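Local coordinates for protein putative NAD dependent dehydrogenase (Micromonospora echinospora, PDB 6NOR) that binds NAD and is probably an oxidoreductase of the GFO/IDH/MocA family that acts in the biosynthesis of the aminoglycoside antibiotic gentamicin, at residues 142-147 / 199-204; 149-154 / 207-212. All coordinates share one frame; numbering follows the deposited sequence.

Interaction 1 of 2, residues 142-147 / 199-204; sequences GGNFVY and GWHAVE. With NAD (nicotinamide-adenine-dinucleotide), chain G.
H201, in the first turn of helix 199-209, presents an imidazole face to F145 in the loop after strand 139-141. The phenyl edge meets that face in a T-shaped pair, ring centroids 4.7 Å apart and planes at 81°. With chi1 at -67°, CG of H201 lies opposite its own carbonyl carbon, and the ring reaches across to the loop. Along the side chain, CB and CG pass CD2 of F145; ND1 lies 3.3 Å from CD2 of F145 and shares a 2.8 Å hydrogen bond with water 2. CE1 comes 3.4 Å from OD1 of N144, while CE2 of F145 lies over CD2 and NE2 of H201. NE2 also takes part in a weak hydrogen bond with K116. Histidine suits the place: its flat face receives the phenyl edge while its two ring nitrogens face polar partners, water 2 and K116.

N144 turns its OD1 to the nicotinamide amide, accepting a hydrogen bond from N7N of NAD at 2.8 Å (159°), while ND2 is spent on S311. G143 has no side chain, and OE1 of E204 packs 3.3 Å from its CA; a CB there would collide with this oxygen. The carboxylate of E204 is buried but well supplied: OE2 is hydrogen-bonded to NE2 of H141 and accepts a hydrogen bond from water 1, which also donates to O of G143; OE1 accepts a weak bond from NE1 of W200 and one from water 2, which joins it to the imidazole. Together the loop and helix build the nicotinamide end of the NAD pocket, beside the Rossmann domain of a GFO/IDH/MocA-type enzyme.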
ATOM      1  N   GLY A 142      -5.216  -2.221 -31.780  1.00 17.60           N
ATOM      2  CA  GLY A 142      -5.291  -1.414 -30.579  1.00 17.57           C
ATOM      3  C   GLY A 142      -5.027  -2.070 -29.236  1.00 22.07           C
ATOM      4  O   GLY A 142      -5.783  -1.840 -28.303  1.00 24.75           O
ATOM      5  N   GLY A 143      -3.957  -2.855 -29.114  1.00 17.53           N
ATOM      6  CA  GLY A 143      -3.505  -3.290 -27.799  1.00 19.75           C
ATOM      7  C   GLY A 143      -2.672  -2.255 -27.067  1.00 17.47           C
ATOM      8  O   GLY A 143      -1.459  -2.347 -27.031  1.00 21.80           O
ATOM      9  N   ASN A 144      -3.326  -1.267 -26.474  1.00 17.47           N
ATOM     10  CA  ASN A 144      -2.619  -0.125 -25.896  1.00 17.44           C
ATOM     11  C   ASN A 144      -1.786  -0.394 -24.648  1.00 17.42           C
ATOM     12  O   ASN A 144      -0.799   0.295 -24.430  1.00 20.63           O
ATOM     13  CB  ASN A 144      -3.621   0.996 -25.581  1.00 17.44           C
ATOM     14  CG  ASN A 144      -4.832   0.494 -24.822  1.00 17.46           C
ATOM     15  OD1 ASN A 144      -5.661  -0.196 -25.381  1.00 23.29           O
ATOM     16  ND2 ASN A 144      -4.922   0.819 -23.546  1.00 17.46           N
ATOM     17  N   PHE A 145      -2.150  -1.373 -23.828  1.00 17.44           N
ATOM     18  CA  PHE A 145      -1.492  -1.465 -22.532  1.00 17.43           C
ATOM     19  C   PHE A 145      -0.056  -1.951 -22.622  1.00 17.42           C
ATOM     20  O   PHE A 145       0.727  -1.722 -21.704  1.00 17.70           O
ATOM     21  CB  PHE A 145      -2.299  -2.345 -21.562  1.00 17.47           C
ATOM     22  CG  PHE A 145      -3.636  -1.754 -21.205  1.00 17.48           C
ATOM     23  CD1 PHE A 145      -3.714  -0.638 -20.407  1.00 17.47           C
ATOM     24  CD2 PHE A 145      -4.805  -2.292 -21.710  1.00 17.84           C
ATOM     25  CE1 PHE A 145      -4.944  -0.075 -20.091  1.00 17.49           C
ATOM     26  CE2 PHE A 145      -6.031  -1.736 -21.411  1.00 17.53           C
ATOM     27  CZ  PHE A 145      -6.104  -0.631 -20.598  1.00 17.52           C
ATOM     28  N   VAL A 146       0.328  -2.577 -23.726  1.00 17.42           N
ATOM     29  CA  VAL A 146       1.729  -2.967 -23.850  1.00 19.26           C
ATOM     30  C   VAL A 146       2.578  -1.744 -24.174  1.00 17.38           C
ATOM     31  O   VAL A 146       3.780  -1.852 -24.250  1.00 21.77           O
ATOM     32  CB  VAL A 146       1.954  -4.065 -24.919  1.00 21.49           C
ATOM     33  CG1 VAL A 146       1.290  -5.350 -24.504  1.00 17.45           C
ATOM     34  CG2 VAL A 146       1.427  -3.618 -26.289  1.00 17.43           C
ATOM     35  N   TYR A 147       1.952  -0.579 -24.346  1.00 17.98           N
ATOM     36  CA  TYR A 147       2.705   0.662 -24.558  1.00 17.35           C
ATOM     37  C   TYR A 147       2.645   1.573 -23.342  1.00 17.34           C
ATOM     38  O   TYR A 147       3.220   2.654 -23.342  1.00 20.72           O
ATOM     39  CB  TYR A 147       2.183   1.464 -25.770  1.00 17.58           C
ATOM     40  CG  TYR A 147       2.189   0.759 -27.099  1.00 17.38           C
ATOM     41  CD1 TYR A 147       1.103   0.001 -27.495  1.00 17.40           C
ATOM     42  CD2 TYR A 147       3.246   0.902 -27.995  1.00 19.77           C
ATOM     43  CE1 TYR A 147       1.067  -0.641 -28.724  1.00 17.43           C
ATOM     44  CE2 TYR A 147       3.222   0.257 -29.249  1.00 23.99           C
ATOM     45  CZ  TYR A 147       2.119  -0.518 -29.591  1.00 22.47           C
ATOM     46  OH  TYR A 147       2.040  -1.163 -30.797  1.00 24.79           O
ATOM     47  N   GLY A 199     -10.090  -9.910 -21.980  1.00 17.85           N
ATOM     48  CA  GLY A 199      -9.179 -11.017 -22.135  1.00 17.85           C
ATOM     49  C   GLY A 199      -8.220 -10.760 -23.265  1.00 17.79           C
ATOM     50  O   GLY A 199      -7.119 -11.270 -23.244  1.00 22.96           O
ATOM     51  N   TRP A 200      -8.636  -9.980 -24.256  1.00 17.77           N
ATOM     52  CA  TRP A 200      -7.709  -9.563 -25.289  1.00 17.72           C
ATOM     53  C   TRP A 200      -6.448  -8.962 -24.672  1.00 20.20           C
ATOM     54  O   TRP A 200      -5.337  -9.369 -24.992  1.00 18.25           O
ATOM     55  CB  TRP A 200      -8.330  -8.538 -26.247  1.00 17.71           C
ATOM     56  CG  TRP A 200      -7.336  -8.139 -27.292  1.00 24.38           C
ATOM     57  CD1 TRP A 200      -6.314  -7.236 -27.162  1.00 17.63           C
ATOM     58  CD2 TRP A 200      -7.227  -8.668 -28.606  1.00 17.68           C
ATOM     59  NE1 TRP A 200      -5.592  -7.170 -28.312  1.00 17.61           N
ATOM     60  CE2 TRP A 200      -6.138  -8.037 -29.222  1.00 17.64           C
ATOM     61  CE3 TRP A 200      -7.963  -9.604 -29.333  1.00 18.25           C
ATOM     62  CZ2 TRP A 200      -5.757  -8.315 -30.516  1.00 23.86           C
ATOM     63  CZ3 TRP A 200      -7.589  -9.876 -30.614  1.00 20.88           C
ATOM     64  CH2 TRP A 200      -6.496  -9.234 -31.201  1.00 22.90           C
ATOM     65  N   HIS A 201      -6.632  -7.980 -23.799  1.00 17.67           N
ATOM     66  CA  HIS A 201      -5.508  -7.316 -23.161  1.00 17.63           C
ATOM     67  C   HIS A 201      -4.733  -8.204 -22.244  1.00 17.65           C
ATOM     68  O   HIS A 201      -3.511  -8.154 -22.203  1.00 25.02           O
ATOM     69  CB  HIS A 201      -5.988  -6.135 -22.359  1.00 17.62           C
ATOM     70  CG  HIS A 201      -6.549  -5.044 -23.191  1.00 17.60           C
ATOM     71  ND1 HIS A 201      -5.797  -4.379 -24.130  1.00 17.57           N
ATOM     72  CD2 HIS A 201      -7.777  -4.485 -23.224  1.00 17.62           C
ATOM     73  CE1 HIS A 201      -6.535  -3.450 -24.700  1.00 17.56           C
ATOM     74  NE2 HIS A 201      -7.741  -3.497 -24.169  1.00 23.26           N
ATOM     75  N   ALA A 202      -5.447  -9.002 -21.478  1.00 17.70           N
ATOM     76  CA  ALA A 202      -4.792  -9.825 -20.501  1.00 18.74           C
ATOM     77  C   ALA A 202      -3.871 -10.808 -21.230  1.00 17.72           C
ATOM     78  O   ALA A 202      -2.726 -11.001 -20.840  1.00 17.87           O
ATOM     79  CB  ALA A 202      -5.809 -10.548 -19.629  1.00 17.80           C
ATOM     80  N   VAL A 203      -4.362 -11.391 -22.319  1.00 19.48           N
ATOM     81  CA  VAL A 203      -3.564 -12.375 -23.050  1.00 17.86           C
ATOM     82  C   VAL A 203      -2.372 -11.708 -23.731  1.00 17.66           C
ATOM     83  O   VAL A 203      -1.280 -12.234 -23.701  1.00 24.05           O
ATOM     84  CB  VAL A 203      -4.404 -13.134 -24.075  1.00 17.74           C
ATOM     85  CG1 VAL A 203      -3.510 -13.975 -24.947  1.00 17.72           C
ATOM     86  CG2 VAL A 203      -5.412 -14.028 -23.355  1.00 18.26           C
ATOM     87  N   GLU A 204      -2.564 -10.529 -24.301  1.00 17.63           N
ATOM     88  CA  GLU A 204      -1.448  -9.843 -24.929  1.00 18.65           C
ATOM     89  C   GLU A 204      -0.368  -9.495 -23.881  1.00 19.99           C
ATOM     90  O   GLU A 204       0.821  -9.721 -24.117  1.00 19.00           O
ATOM     91  CB  GLU A 204      -1.927  -8.581 -25.668  1.00 17.56           C
ATOM     92  CG  GLU A 204      -0.870  -7.948 -26.577  1.00 29.57           C
ATOM     93  CD  GLU A 204      -1.427  -6.877 -27.539  1.00 34.55           C
ATOM     94  OE1 GLU A 204      -2.566  -6.410 -27.336  1.00 34.55           O
ATOM     95  OE2 GLU A 204      -0.712  -6.499 -28.500  1.00 35.09           O
TER
HETATM   96  PA  NAD G 401     -19.112   2.821 -28.656  1.00 22.83           P
HETATM   97  O1A NAD G 401     -20.475   2.090 -28.597  1.00 25.09           O
HETATM   98  O2A NAD G 401     -18.951   3.864 -27.615  1.00 19.78           O
HETATM   99  O5B NAD G 401     -18.952   3.497 -30.062  1.00 20.72           O
HETATM  100  C5B NAD G 401     -19.201   2.723 -31.222  1.00 20.65           C
HETATM  101  C4B NAD G 401     -19.428   3.745 -32.367  1.00 23.14           C
HETATM  102  O4B NAD G 401     -19.384   3.162 -33.531  1.00 26.85           O
HETATM  103  C3B NAD G 401     -20.822   4.318 -32.244  1.00 26.04           C
HETATM  104  O3B NAD G 401     -20.734   5.674 -32.362  1.00 28.71           O
HETATM  105  C2B NAD G 401     -21.595   3.704 -33.442  1.00 23.04           C
HETATM  106  O2B NAD G 401     -22.628   4.662 -33.875  1.00 24.52           O
HETATM  107  C1B NAD G 401     -20.685   3.618 -34.325  1.00 22.62           C
HETATM  108  N9A NAD G 401     -20.927   2.585 -35.315  1.00 20.72           N
HETATM  109  C8A NAD G 401     -21.548   1.395 -35.197  1.00 18.23           C
HETATM  110  N7A NAD G 401     -21.474   0.770 -36.398  1.00 21.37           N
HETATM  111  C5A NAD G 401     -20.819   1.568 -37.244  1.00 18.28           C
HETATM  112  C6A NAD G 401     -20.486   1.434 -38.560  1.00 19.03           C
HETATM  113  N6A NAD G 401     -20.759   0.366 -39.385  1.00 18.45           N
HETATM  114  N1A NAD G 401     -19.805   2.389 -39.175  1.00 18.93           N
HETATM  115  C2A NAD G 401     -19.458   3.518 -38.510  1.00 18.29           C
HETATM  116  N3A NAD G 401     -19.798   3.655 -37.205  1.00 22.33           N
HETATM  117  C4A NAD G 401     -20.469   2.686 -36.573  1.00 19.76           C
HETATM  118  O3  NAD G 401     -18.012   1.735 -28.523  1.00 34.85           O
HETATM  119  PN  NAD G 401     -16.485   1.931 -28.110  1.00 17.82           P
HETATM  120  O1N NAD G 401     -15.859   3.181 -28.633  1.00 17.80           O
HETATM  121  O2N NAD G 401     -16.354   1.847 -26.599  1.00 20.96           O
HETATM  122  O5D NAD G 401     -15.725   0.706 -28.746  1.00 19.87           O
HETATM  123  C5D NAD G 401     -15.378   0.699 -30.117  1.00 17.83           C
HETATM  124  C4D NAD G 401     -14.169  -0.235 -30.327  1.00 17.80           C
HETATM  125  O4D NAD G 401     -13.144   0.105 -29.600  1.00 18.71           O
HETATM  126  C3D NAD G 401     -14.522  -1.684 -29.878  1.00 21.73           C
HETATM  127  O3D NAD G 401     -13.992  -2.530 -30.730  1.00 20.39           O
HETATM  128  C2D NAD G 401     -13.907  -1.794 -28.466  1.00 19.41           C
HETATM  129  O2D NAD G 401     -13.612  -3.223 -28.163  1.00 21.38           O
HETATM  130  C1D NAD G 401     -12.824  -1.074 -28.550  1.00 19.37           C
HETATM  131  N1N NAD G 401     -12.439  -0.507 -27.292  1.00 23.31           N
HETATM  132  C2N NAD G 401     -11.089  -0.477 -26.965  1.00 22.28           C
HETATM  133  C3N NAD G 401     -10.654   0.063 -25.752  1.00 22.81           C
HETATM  134  C7N NAD G 401      -9.145   0.037 -25.458  1.00 26.56           C
HETATM  135  O7N NAD G 401      -8.738   0.399 -24.416  1.00 31.44           O
HETATM  136  N7N NAD G 401      -8.251  -0.459 -26.447  1.00 26.81           N
HETATM  137  C4N NAD G 401     -11.548   0.572 -24.837  1.00 18.04           C
HETATM  138  C5N NAD G 401     -12.904   0.554 -25.162  1.00 22.35           C
HETATM  139  C6N NAD G 401     -13.347   0.007 -26.397  1.00 24.26           C
HETATM  140  O   HOH W   1      -0.659  -3.748 -29.298  1.00 33.04           O
HETATM  141  O   HOH W   2      -3.055  -4.547 -24.671  1.00 19.65           O

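Interaction 2 of 2, residues 149-154 / 207-212; sequences PKFVRA and RWMLGK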
ATOM      1  N   PRO A 149       3.597   3.264 -20.153  1.00 18.32           N
ATOM      2  CA  PRO A 149       4.917   3.602 -19.610  1.00 17.30           C
ATOM      3  C   PRO A 149       5.296   2.745 -18.396  1.00 17.99           C
ATOM      4  O   PRO A 149       6.415   2.240 -18.294  1.00 20.84           O
ATOM      5  CB  PRO A 149       4.752   5.064 -19.203  1.00 21.59           C
ATOM      6  CG  PRO A 149       3.650   5.570 -20.054  1.00 19.64           C
ATOM      7  CD  PRO A 149       2.718   4.438 -20.259  1.00 17.29           C
ATOM      8  N   LYS A 150       4.347   2.584 -17.486  1.00 17.33           N
ATOM      9  CA  LYS A 150       4.551   1.777 -16.300  1.00 17.37           C
ATOM     10  C   LYS A 150       4.804   0.312 -16.632  1.00 19.02           C
ATOM     11  O   LYS A 150       5.681  -0.311 -16.040  1.00 20.74           O
ATOM     12  CB  LYS A 150       3.342   1.909 -15.366  1.00 17.39           C
ATOM     13  CG  LYS A 150       3.456   1.155 -14.091  1.00 20.50           C
ATOM     14  CD  LYS A 150       2.230   1.357 -13.225  1.00 20.35           C
ATOM     15  CE  LYS A 150       1.971   2.828 -13.020  1.00 20.99           C
ATOM     16  NZ  LYS A 150       0.828   3.001 -12.141  1.00 23.55           N
ATOM     17  N   PHE A 151       4.034  -0.234 -17.572  1.00 17.40           N
ATOM     18  CA  PHE A 151       4.168  -1.631 -17.961  1.00 17.42           C
ATOM     19  C   PHE A 151       5.426  -1.871 -18.788  1.00 17.40           C
ATOM     20  O   PHE A 151       6.025  -2.916 -18.696  1.00 22.28           O
ATOM     21  CB  PHE A 151       2.927  -2.087 -18.734  1.00 20.90           C
ATOM     22  CG  PHE A 151       1.705  -2.282 -17.871  1.00 17.46           C
ATOM     23  CD1 PHE A 151       1.806  -2.338 -16.496  1.00 20.41           C
ATOM     24  CD2 PHE A 151       0.463  -2.381 -18.434  1.00 18.48           C
ATOM     25  CE1 PHE A 151       0.673  -2.510 -15.701  1.00 21.47           C
ATOM     26  CE2 PHE A 151      -0.666  -2.557 -17.656  1.00 17.50           C
ATOM     27  CZ  PHE A 151      -0.562  -2.619 -16.286  1.00 17.54           C
ATOM     28  N   VAL A 152       5.833  -0.894 -19.581  1.00 17.37           N
ATOM     29  CA  VAL A 152       7.073  -0.980 -20.323  1.00 17.36           C
ATOM     30  C   VAL A 152       8.252  -1.098 -19.371  1.00 17.37           C
ATOM     31  O   VAL A 152       9.098  -1.974 -19.519  1.00 17.39           O
ATOM     32  CB  VAL A 152       7.254   0.245 -21.242  1.00 21.84           C
ATOM     33  CG1 VAL A 152       8.641   0.284 -21.799  1.00 17.33           C
ATOM     34  CG2 VAL A 152       6.232   0.209 -22.367  1.00 17.33           C
ATOM     35  N   ARG A 153       8.283  -0.227 -18.373  1.00 17.37           N
ATOM     36  CA  ARG A 153       9.235  -0.345 -17.280  1.00 17.39           C
ATOM     37  C   ARG A 153       9.224  -1.718 -16.630  1.00 17.43           C
ATOM     38  O   ARG A 153      10.264  -2.310 -16.426  1.00 18.48           O
ATOM     39  CB  ARG A 153       8.952   0.709 -16.221  1.00 17.38           C
ATOM     40  CG  ARG A 153       9.901   0.637 -15.056  1.00 22.32           C
ATOM     41  CD  ARG A 153      11.340   0.767 -15.520  1.00 26.67           C
ATOM     42  NE  ARG A 153      12.199   1.252 -14.459  1.00 37.41           N
ATOM     43  CZ  ARG A 153      13.466   0.901 -14.300  1.00 33.04           C
ATOM     44  NH1 ARG A 153      14.025   0.042 -15.131  1.00 35.91           N
ATOM     45  NH2 ARG A 153      14.173   1.410 -13.302  1.00 30.12           N
ATOM     46  N   ALA A 154       8.046  -2.229 -16.307  1.00 17.45           N
ATOM     47  CA  ALA A 154       7.950  -3.528 -15.662  1.00 17.50           C
ATOM     48  C   ALA A 154       8.401  -4.657 -16.604  1.00 20.26           C
ATOM     49  O   ALA A 154       9.005  -5.646 -16.174  1.00 22.59           O
ATOM     50  CB  ALA A 154       6.528  -3.773 -15.183  1.00 17.53           C
ATOM     51  N   ARG A 207       1.658 -12.825 -22.699  1.00 17.64           N
ATOM     52  CA  ARG A 207       2.643 -13.184 -23.731  1.00 17.61           C
ATOM     53  C   ARG A 207       3.856 -12.304 -23.669  1.00 17.57           C
ATOM     54  O   ARG A 207       4.982 -12.760 -23.616  1.00 17.85           O
ATOM     55  CB  ARG A 207       2.072 -13.017 -25.134  1.00 21.12           C
ATOM     56  CG  ARG A 207       1.160 -14.049 -25.616  1.00 25.89           C
ATOM     57  CD  ARG A 207       0.805 -13.746 -27.076  1.00 25.56           C
ATOM     58  NE  ARG A 207       1.792 -14.247 -28.034  1.00 25.83           N
ATOM     59  CZ  ARG A 207       2.394 -13.488 -28.940  1.00 28.45           C
ATOM     60  NH1 ARG A 207       2.143 -12.190 -28.996  1.00 28.03           N
ATOM     61  NH2 ARG A 207       3.258 -14.022 -29.782  1.00 27.05           N
ATOM     62  N   TRP A 208       3.579 -11.015 -23.718  1.00 17.55           N
ATOM     63  CA  TRP A 208       4.580  -9.979 -23.834  1.00 18.28           C
ATOM     64  C   TRP A 208       5.496  -9.956 -22.639  1.00 18.31           C
ATOM     65  O   TRP A 208       6.708  -9.900 -22.791  1.00 22.29           O
ATOM     66  CB  TRP A 208       3.887  -8.641 -24.001  1.00 20.91           C
ATOM     67  CG  TRP A 208       4.766  -7.441 -23.994  1.00 29.68           C
ATOM     68  CD1 TRP A 208       5.805  -7.164 -24.851  1.00 18.47           C
ATOM     69  CD2 TRP A 208       4.644  -6.309 -23.130  1.00 22.43           C
ATOM     70  NE1 TRP A 208       6.338  -5.937 -24.552  1.00 17.42           N
ATOM     71  CE2 TRP A 208       5.640  -5.390 -23.505  1.00 20.61           C
ATOM     72  CE3 TRP A 208       3.791  -5.987 -22.070  1.00 22.11           C
ATOM     73  CZ2 TRP A 208       5.807  -4.171 -22.856  1.00 17.40           C
ATOM     74  CZ3 TRP A 208       3.958  -4.770 -21.426  1.00 17.44           C
ATOM     75  CH2 TRP A 208       4.959  -3.884 -21.817  1.00 18.47           C
ATOM     76  N   MET A 209       4.921 -10.027 -21.447  1.00 17.55           N
ATOM     77  CA  MET A 209       5.745 -10.010 -20.240  1.00 22.44           C
ATOM     78  C   MET A 209       6.727 -11.174 -20.254  1.00 23.77           C
ATOM     79  O   MET A 209       7.809 -11.060 -19.716  1.00 19.17           O
ATOM     80  CB  MET A 209       4.879 -10.048 -18.983  1.00 17.61           C
ATOM     81  CG  MET A 209       4.181  -8.723 -18.700  1.00 21.38           C
ATOM     82  SD  MET A 209       5.310  -7.346 -18.350  1.00 17.55           S
ATOM     83  CE  MET A 209       4.128  -6.032 -18.226  1.00 40.21           C
ATOM     84  N   LEU A 210       6.373 -12.271 -20.922  1.00 25.48           N
ATOM     85  CA  LEU A 210       7.262 -13.433 -20.955  1.00 24.67           C
ATOM     86  C   LEU A 210       8.257 -13.455 -22.108  1.00 24.99           C
ATOM     87  O   LEU A 210       9.076 -14.366 -22.193  1.00 26.41           O
ATOM     88  CB  LEU A 210       6.454 -14.723 -20.998  1.00 23.62           C
ATOM     89  CG  LEU A 210       5.782 -15.165 -19.708  1.00 26.26           C
ATOM     90  CD1 LEU A 210       5.377 -16.612 -19.824  1.00 33.29           C
ATOM     91  CD2 LEU A 210       6.691 -14.956 -18.539  1.00 24.06           C
ATOM     92  N   GLY A 211       8.179 -12.477 -23.000  1.00 25.20           N
ATOM     93  CA  GLY A 211       9.056 -12.437 -24.158  1.00 22.90           C
ATOM     94  C   GLY A 211       8.438 -13.132 -25.353  1.00 28.16           C
ATOM     95  O   GLY A 211       9.138 -13.721 -26.166  1.00 31.08           O
ATOM     96  N   LYS A 212       7.114 -13.048 -25.440  1.00 28.72           N
ATOM     97  CA  LYS A 212       6.310 -13.648 -26.507  1.00 25.23           C
ATOM     98  C   LYS A 212       6.713 -15.066 -26.922  1.00 26.70           C
ATOM     99  O   LYS A 212       7.048 -15.296 -28.078  1.00 29.00           O
ATOM    100  CB  LYS A 212       6.332 -12.739 -27.733  1.00 17.51           C
ATOM    101  CG  LYS A 212       5.741 -11.383 -27.477  1.00 17.50           C
ATOM    102  CD  LYS A 212       5.972 -10.451 -28.644  1.00 17.48           C
ATOM    103  CE  LYS A 212       5.238  -9.145 -28.417  1.00 18.89           C
ATOM    104  NZ  LYS A 212       5.366  -8.207 -29.560  1.00 19.84           N
TER
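This is an apolar helix-to-helix contact, made where helix 149-157 meets the C-terminal end of helix 199-209, and its touching residues are largely buried. Two side chains from the second helix, W208 and M209, reach over to one turn of the first. W208 comes in with the far rim of its benzo ring: CH2 lies 3.4 Å from the carbonyl O of F151, and CZ3 is 3.9 Å from CB of F151, which sits at the ring edge in the indole plane. Because chi1 of W208 is 174°, its CG stands opposite the backbone N and the indole is carried toward helix 149-157. CG2 of V152 adds a looser touch on CH2 of W208, a small branched group fitting beside the flat ring near the solvent side.

M209 makes the second approach. Its chain bends at chi2 (-64°), which brings the methyl CE to 3.7 Å from O of F151 and 4.2 Å from CB of F151; the small CB of A154 makes only a loose contact with that methyl. Both helices rest on the mixed sheet of the GFO/IDH/MocA C-terminal domain, where F151 and M209 both pack on V263 of strand 260-267. Were W208 an alanine, the edge contacts with F151 and V152 would probably be lost, leaving H155 without its stacking partner and H332 without its edge-to-face one. Just beyond, helix 199-209 ends in a Schellman motif: N of K212 bonds back to O of R207 at 2.8 Å, and G211 takes the positive phi (92°) that a CB would make strained. R207 and K212 each form a salt bridge with D336.

From the N terminus the chain completes strand 139-141, the last strand of the parallel Rossmann sheet, and runs through 142-147 straight into helix 149-157. Some fifty residues later, after strand 167-175, helix 199-209 returns and closes both loops: its first turns meet 142-147 in interaction 1, and its last turn, through W208 and M209, meets 149-154 in interaction 2. The segments alternate along the sequence, so the loops cross rather than nest. Their centres lie 10 Å apart and they touch, O of V146 reaching CZ2 of W208. One helix thus ties the NAD-binding loop at the Rossmann edge to the helix-covered C-terminal sheet.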